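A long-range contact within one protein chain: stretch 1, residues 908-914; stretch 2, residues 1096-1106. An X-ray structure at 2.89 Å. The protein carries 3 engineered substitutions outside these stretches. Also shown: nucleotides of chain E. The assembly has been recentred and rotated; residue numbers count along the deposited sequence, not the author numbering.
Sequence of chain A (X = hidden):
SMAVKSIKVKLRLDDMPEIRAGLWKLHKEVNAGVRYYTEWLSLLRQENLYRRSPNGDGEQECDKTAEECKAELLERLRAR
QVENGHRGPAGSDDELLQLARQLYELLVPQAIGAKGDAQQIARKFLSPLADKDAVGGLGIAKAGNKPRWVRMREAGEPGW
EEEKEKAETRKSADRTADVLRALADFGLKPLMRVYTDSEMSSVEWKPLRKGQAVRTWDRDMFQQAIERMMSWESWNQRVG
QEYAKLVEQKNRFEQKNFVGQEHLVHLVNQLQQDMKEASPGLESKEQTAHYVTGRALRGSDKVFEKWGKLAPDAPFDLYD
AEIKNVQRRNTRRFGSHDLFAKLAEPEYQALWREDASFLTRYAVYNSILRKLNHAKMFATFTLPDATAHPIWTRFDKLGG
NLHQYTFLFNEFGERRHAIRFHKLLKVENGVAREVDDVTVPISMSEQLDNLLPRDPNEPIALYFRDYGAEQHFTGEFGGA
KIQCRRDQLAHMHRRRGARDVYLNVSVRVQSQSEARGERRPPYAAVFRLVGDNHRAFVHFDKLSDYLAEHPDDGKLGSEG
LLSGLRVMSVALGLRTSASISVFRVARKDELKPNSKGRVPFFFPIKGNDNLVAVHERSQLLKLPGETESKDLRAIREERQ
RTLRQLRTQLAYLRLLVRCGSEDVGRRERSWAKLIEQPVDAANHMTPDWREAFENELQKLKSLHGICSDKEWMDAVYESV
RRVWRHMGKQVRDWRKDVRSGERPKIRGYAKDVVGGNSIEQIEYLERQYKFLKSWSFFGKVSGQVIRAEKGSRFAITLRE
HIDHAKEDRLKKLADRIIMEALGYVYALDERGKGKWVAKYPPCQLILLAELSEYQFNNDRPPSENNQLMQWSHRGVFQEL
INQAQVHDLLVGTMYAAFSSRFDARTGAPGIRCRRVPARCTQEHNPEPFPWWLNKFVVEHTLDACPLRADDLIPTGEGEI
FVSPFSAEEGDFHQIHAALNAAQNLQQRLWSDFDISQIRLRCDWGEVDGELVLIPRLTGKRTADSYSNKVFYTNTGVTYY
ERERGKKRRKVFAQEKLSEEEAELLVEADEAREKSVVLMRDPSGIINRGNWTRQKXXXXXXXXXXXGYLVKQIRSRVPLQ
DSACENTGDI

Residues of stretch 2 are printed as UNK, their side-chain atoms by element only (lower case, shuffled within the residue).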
# COMPACT_ATOMS: atom_id res chain seq x y z
N ALA A 908 -32.82 3.17 -3.87
CA ALA A 908 -33.16 3.55 -2.51
C ALA A 908 -32.00 3.26 -1.57
O ALA A 908 -31.25 2.30 -1.76
CB ALA A 908 -34.40 2.80 -2.03
N PRO A 909 -31.82 4.08 -0.53
CA PRO A 909 -30.77 3.82 0.44
C PRO A 909 -31.15 2.66 1.34
O PRO A 909 -32.32 2.31 1.49
CB PRO A 909 -30.69 5.13 1.23
CG PRO A 909 -32.09 5.64 1.18
CD PRO A 909 -32.63 5.26 -0.17
N GLY A 910 -30.13 2.06 1.96
CA GLY A 910 -30.37 0.89 2.77
C GLY A 910 -29.35 0.68 3.87
O GLY A 910 -28.48 1.53 4.10
N ILE A 911 -29.45 -0.45 4.55
CA ILE A 911 -28.63 -0.76 5.71
C ILE A 911 -28.03 -2.15 5.53
O ILE A 911 -28.71 -3.07 5.07
CB ILE A 911 -29.46 -0.69 7.01
CG1 ILE A 911 -30.00 0.73 7.22
CG2 ILE A 911 -28.64 -1.14 8.21
CD1 ILE A 911 -30.77 0.91 8.51
N ARG A 912 -26.75 -2.29 5.86
CA ARG A 912 -26.12 -3.61 5.85
C ARG A 912 -26.61 -4.43 7.03
O ARG A 912 -26.53 -3.99 8.18
CB ARG A 912 -24.60 -3.47 5.89
CG ARG A 912 -23.96 -3.05 4.58
CD ARG A 912 -22.57 -2.49 4.83
NE ARG A 912 -21.72 -2.58 3.65
CZ ARG A 912 -20.99 -3.64 3.34
NH1 ARG A 912 -21.01 -4.71 4.13
NH2 ARG A 912 -20.24 -3.65 2.25
N CYS A 913 -27.11 -5.63 6.75
CA CYS A 913 -27.70 -6.49 7.77
C CYS A 913 -26.99 -7.84 7.83
O CYS A 913 -26.25 -8.22 6.92
CB CYS A 913 -29.19 -6.74 7.50
SG CYS A 913 -30.25 -5.30 7.62
N ARG A 914 -27.25 -8.54 8.92
CA ARG A 914 -26.88 -9.94 9.08
C ARG A 914 -28.14 -10.76 9.26
O ARG A 914 -29.19 -10.24 9.64
CB ARG A 914 -25.96 -10.14 10.29
CG ARG A 914 -24.73 -9.26 10.30
CD ARG A 914 -23.56 -9.97 10.96
NE ARG A 914 -22.36 -9.15 10.98
CZ ARG A 914 -21.14 -9.63 11.23
NH1 ARG A 914 -20.97 -10.92 11.46
NH2 ARG A 914 -20.09 -8.81 11.23
N UNK A 1096 -31.72 13.24 9.71
CA UNK A 1096 -33.07 12.68 9.64
C UNK A 1096 -33.23 11.72 8.47
O UNK A 1096 -34.01 10.77 8.55
c UNK A 1096 -33.17 15.66 10.99
c UNK A 1096 -34.26 14.62 10.83
o UNK A 1096 -32.38 15.84 10.05
c UNK A 1096 -34.10 13.80 9.56
o UNK A 1096 -33.11 16.30 12.07
N UNK A 1097 -32.50 11.96 7.37
CA UNK A 1097 -32.60 11.07 6.22
C UNK A 1097 -32.24 9.64 6.60
O UNK A 1097 -33.00 8.70 6.34
c UNK A 1097 -32.76 10.91 2.92
c UNK A 1097 -31.74 10.74 3.84
c UNK A 1097 -32.81 10.14 1.77
c UNK A 1097 -31.82 9.21 1.53
c UNK A 1097 -31.69 11.58 5.09
c UNK A 1097 -30.76 9.80 3.58
c UNK A 1097 -30.80 9.03 2.44
N UNK A 1098 -31.08 9.44 7.24
CA UNK A 1098 -30.66 8.10 7.59
C UNK A 1098 -31.43 7.51 8.76
O UNK A 1098 -31.31 6.30 9.01
c UNK A 1098 -28.47 5.57 4.03
c UNK A 1098 -27.61 6.20 3.12
c UNK A 1098 -27.56 9.36 6.37
c UNK A 1098 -28.80 6.16 5.23
c UNK A 1098 -27.37 8.01 4.61
c UNK A 1098 -28.34 8.29 6.66
c UNK A 1098 -27.05 7.41 3.40
c UNK A 1098 -28.24 7.40 5.54
n UNK A 1098 -26.97 9.20 5.14
c UNK A 1098 -29.17 8.07 7.88
N UNK A 1099 -32.20 8.31 9.49
CA UNK A 1099 -33.05 7.72 10.52
C UNK A 1099 -34.37 7.25 9.94
O UNK A 1099 -35.00 6.35 10.50
o UNK A 1099 -33.95 9.87 11.19
c UNK A 1099 -33.27 8.72 11.65
N UNK A 1100 -34.80 7.85 8.83
CA UNK A 1100 -35.99 7.38 8.13
C UNK A 1100 -35.67 6.05 7.48
O UNK A 1100 -36.51 5.15 7.45
c UNK A 1100 -36.44 8.40 7.08
c UNK A 1100 -36.88 9.73 7.67
se UNK A 1100 -37.39 11.03 6.30
c UNK A 1100 -37.78 12.56 7.45
N UNK A 1101 -34.44 5.94 6.96
CA UNK A 1101 -33.95 4.66 6.46
C UNK A 1101 -33.91 3.64 7.59
O UNK A 1101 -34.30 2.48 7.41
c UNK A 1101 -32.13 3.55 5.16
c UNK A 1101 -32.57 4.84 5.82
c UNK A 1101 -32.59 5.95 4.81
N UNK A 1102 -33.46 4.06 8.76
CA UNK A 1102 -33.40 3.15 9.90
C UNK A 1102 -34.79 2.73 10.35
O UNK A 1102 -35.02 1.55 10.66
c UNK A 1102 -32.62 3.79 11.04
n UNK A 1102 -33.35 3.03 13.21
o UNK A 1102 -31.57 2.03 12.27
c UNK A 1102 -32.47 2.88 12.23
N UNK A 1103 -35.73 3.67 10.40
CA UNK A 1103 -37.07 3.35 10.89
C UNK A 1103 -37.77 2.35 9.97
O UNK A 1103 -38.43 1.42 10.45
n UNK A 1103 -41.46 5.54 11.69
c UNK A 1103 -40.17 5.66 11.39
o UNK A 1103 -39.66 6.74 11.10
c UNK A 1103 -37.90 4.62 11.02
c UNK A 1103 -39.35 4.39 11.42
N UNK A 1104 -37.63 2.50 8.66
CA UNK A 1104 -38.35 1.62 7.75
C UNK A 1104 -37.74 0.23 7.67
O UNK A 1104 -38.41 -0.69 7.18
n UNK A 1104 -39.99 2.53 4.02
c UNK A 1104 -39.47 3.37 6.28
c UNK A 1104 -38.43 2.26 6.36
n UNK A 1104 -41.08 0.65 3.27
c UNK A 1104 -41.03 1.71 4.06
n UNK A 1104 -42.03 1.95 4.91
c UNK A 1104 -39.84 3.72 4.85
N UNK A 1105 -36.51 0.04 8.15
CA UNK A 1105 -35.86 -1.27 8.19
C UNK A 1105 -35.72 -1.77 9.62
O UNK A 1105 -36.30 -2.79 9.99
c UNK A 1105 -34.69 -0.95 5.97
c UNK A 1105 -33.76 -2.56 7.68
c UNK A 1105 -33.40 -0.70 5.23
c UNK A 1105 -34.50 -1.24 7.46
N UNK A 1106 -34.94 -1.07 10.44
CA UNK A 1106 -34.72 -1.53 11.81
C UNK A 1106 -35.99 -1.39 12.65
O UNK A 1106 -36.34 -2.31 13.40
c UNK A 1106 -31.94 -0.55 14.38
c UNK A 1106 -33.57 -0.76 12.46
o UNK A 1106 -32.10 0.64 14.72
c UNK A 1106 -33.13 -1.30 13.81
o UNK A 1106 -30.85 -1.15 14.49
P DG E 2 -21.22 7.62 11.17
OP1 DG E 2 -20.01 7.97 11.94
OP2 DG E 2 -22.19 8.69 10.83
O5' DG E 2 -20.75 6.88 9.83
C5' DG E 2 -21.68 6.15 9.02
C4' DG E 2 -21.61 6.56 7.56
O4' DG E 2 -22.92 6.46 6.96
C3' DG E 2 -21.23 8.00 7.33
O3' DG E 2 -20.79 8.17 6.01
C2' DG E 2 -22.56 8.73 7.57
C1' DG E 2 -23.60 7.69 7.14
N9 DG E 2 -24.67 7.46 8.13
C8 DG E 2 -25.29 6.27 8.40
N7 DG E 2 -26.21 6.34 9.32
C5 DG E 2 -26.21 7.68 9.69
C6 DG E 2 -27.00 8.36 10.66
O6 DG E 2 -27.88 7.89 11.40
N1 DG E 2 -26.69 9.71 10.72
C2 DG E 2 -25.73 10.34 9.96
N2 DG E 2 -25.57 11.65 10.16
N3 DG E 2 -24.99 9.72 9.05
C4 DG E 2 -25.27 8.39 8.97
O5' DT E 1 -25.89 6.70 14.94
C5' DT E 1 -25.18 7.19 13.79
C4' DT E 1 -23.99 6.30 13.46
O4' DT E 1 -24.36 4.91 13.62
C3' DT E 1 -23.45 6.45 12.04
O3' DT E 1 -22.00 6.49 12.02
C2' DT E 1 -23.99 5.23 11.30
C1' DT E 1 -24.24 4.21 12.40
N1 DT E 1 -25.50 3.44 12.18
C2 DT E 1 -25.43 2.13 11.76
O2 DT E 1 -24.37 1.55 11.57
N3 DT E 1 -26.65 1.52 11.58
C4 DT E 1 -27.90 2.09 11.77
O4 DT E 1 -28.94 1.46 11.58
C5 DT E 1 -27.90 3.47 12.21
C7 DT E 1 -29.19 4.19 12.44
C6 DT E 1 -26.71 4.07 12.39
P DT E 6 -15.63 -6.12 4.56
OP1 DT E 6 -15.14 -7.45 4.11
OP2 DT E 6 -16.94 -5.63 4.09
O5' DT E 6 -15.63 -6.10 6.15
C5' DT E 6 -14.44 -6.39 6.86
C4' DT E 6 -14.58 -5.98 8.32
O4' DT E 6 -15.00 -4.60 8.39
C3' DT E 6 -15.59 -6.80 9.11
O3' DT E 6 -15.00 -7.32 10.27
C2' DT E 6 -16.71 -5.81 9.44
C1' DT E 6 -16.01 -4.46 9.37
N1 DT E 6 -16.91 -3.37 8.95
C2 DT E 6 -17.28 -2.42 9.86
O2 DT E 6 -16.87 -2.40 11.00
N3 DT E 6 -18.13 -1.46 9.37
C4 DT E 6 -18.65 -1.38 8.09
O4 DT E 6 -19.42 -0.49 7.75
C5 DT E 6 -18.24 -2.43 7.19
C7 DT E 6 -18.74 -2.45 5.77
C6 DT E 6 -17.40 -3.37 7.66

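Position 1096 opens the helical stretch with three side-chain carbons, the third carrying two oxygens; this carboxylate lies far from stretch 1 and is Glu1096. At 1097 one carbon leads to a six-membered carbon ring. Its CA-to-CB bond points sideways, yet the ring reaches stretch 1, an outermost carbon meeting Pro909 obliquely. It is Phe1097, with CZ 3.6 Å from Pro909 CG. Position 1098 carries one carbon and then fused five- and six-membered rings holding eight carbons and one nitrogen, which touch Pro909 and Gly910; this is Trp1098. Its CZ3 packs 3.6 Å from Pro909 CB and lies 4.0 Å from Gly910 O, while one face of the indole lies against DG2 of chain E.

At 1099 a single carbon bears one oxygen; the CA-to-CB bond points away from stretch 1, and the side chain does not touch it. This is Ser1099, whose OG donates a hydrogen bond to Glu1096 O (2.8 Å), one turn back. The unbranched chain at 1100, two carbons, selenium and a last carbon, is selenomethionine, Met1100, out of reach of stretch 1. Position 1101 has three carbons, one carrying the other two; its CA-to-CB bond points toward stretch 1, and the carbons touch Pro909, Gly910 and Ile911. This is Val1101; CG2 approaches Pro909 CG at 3.7 Å, and CG1 lies 4.0 Å from Gly910 CA and 4.1 Å from Ile911 CG1.

Position 1102 shows two carbons, the second with an oxygen and a nitrogen, and touches Ile911 most closely through its CA. It is Asn1102, its CA sitting 3.7 Å from Ile911 CD1. At 1103 three carbons end in one oxygen and one nitrogen; the CA-to-CB bond points away from stretch 1, which the side chain does not touch: Gln1103. The chain at 1104, three carbons, a nitrogen and a carbon bearing two more nitrogens, makes no contact with stretch 1 and is Arg1104. At 1105 there are four carbons, forked at the first with one arm two carbons long; the CA-to-CB bond points toward stretch 1, and the carbons touch Gly910, Ile911 and Cys913. They belong to Ile1105, whose CD1 lies 4.2 Å from both Gly910 CA and Ile911 CG1. Position 1106 has three carbons, the last with two oxygens, making no contact with stretch 1: Glu1106.

No hydrogen bond crosses between the stretches, so the contact rests on apolar packing that buries 364 Å² in all. Pro909 fits among Phe1097, Trp1098 and Val1101, and Ile911 packs against Val1101 and Ile1105, one turn apart on the helix. Between them the backbone of Gly910 runs close to the helix, its CA 6.4 Å from Val1101 CA. DNA adjoins this junction, with DT1 O4 3.6 Å from Ile911 CD1.

Stretch 2 1096-1106: EFWSMVNQRIE
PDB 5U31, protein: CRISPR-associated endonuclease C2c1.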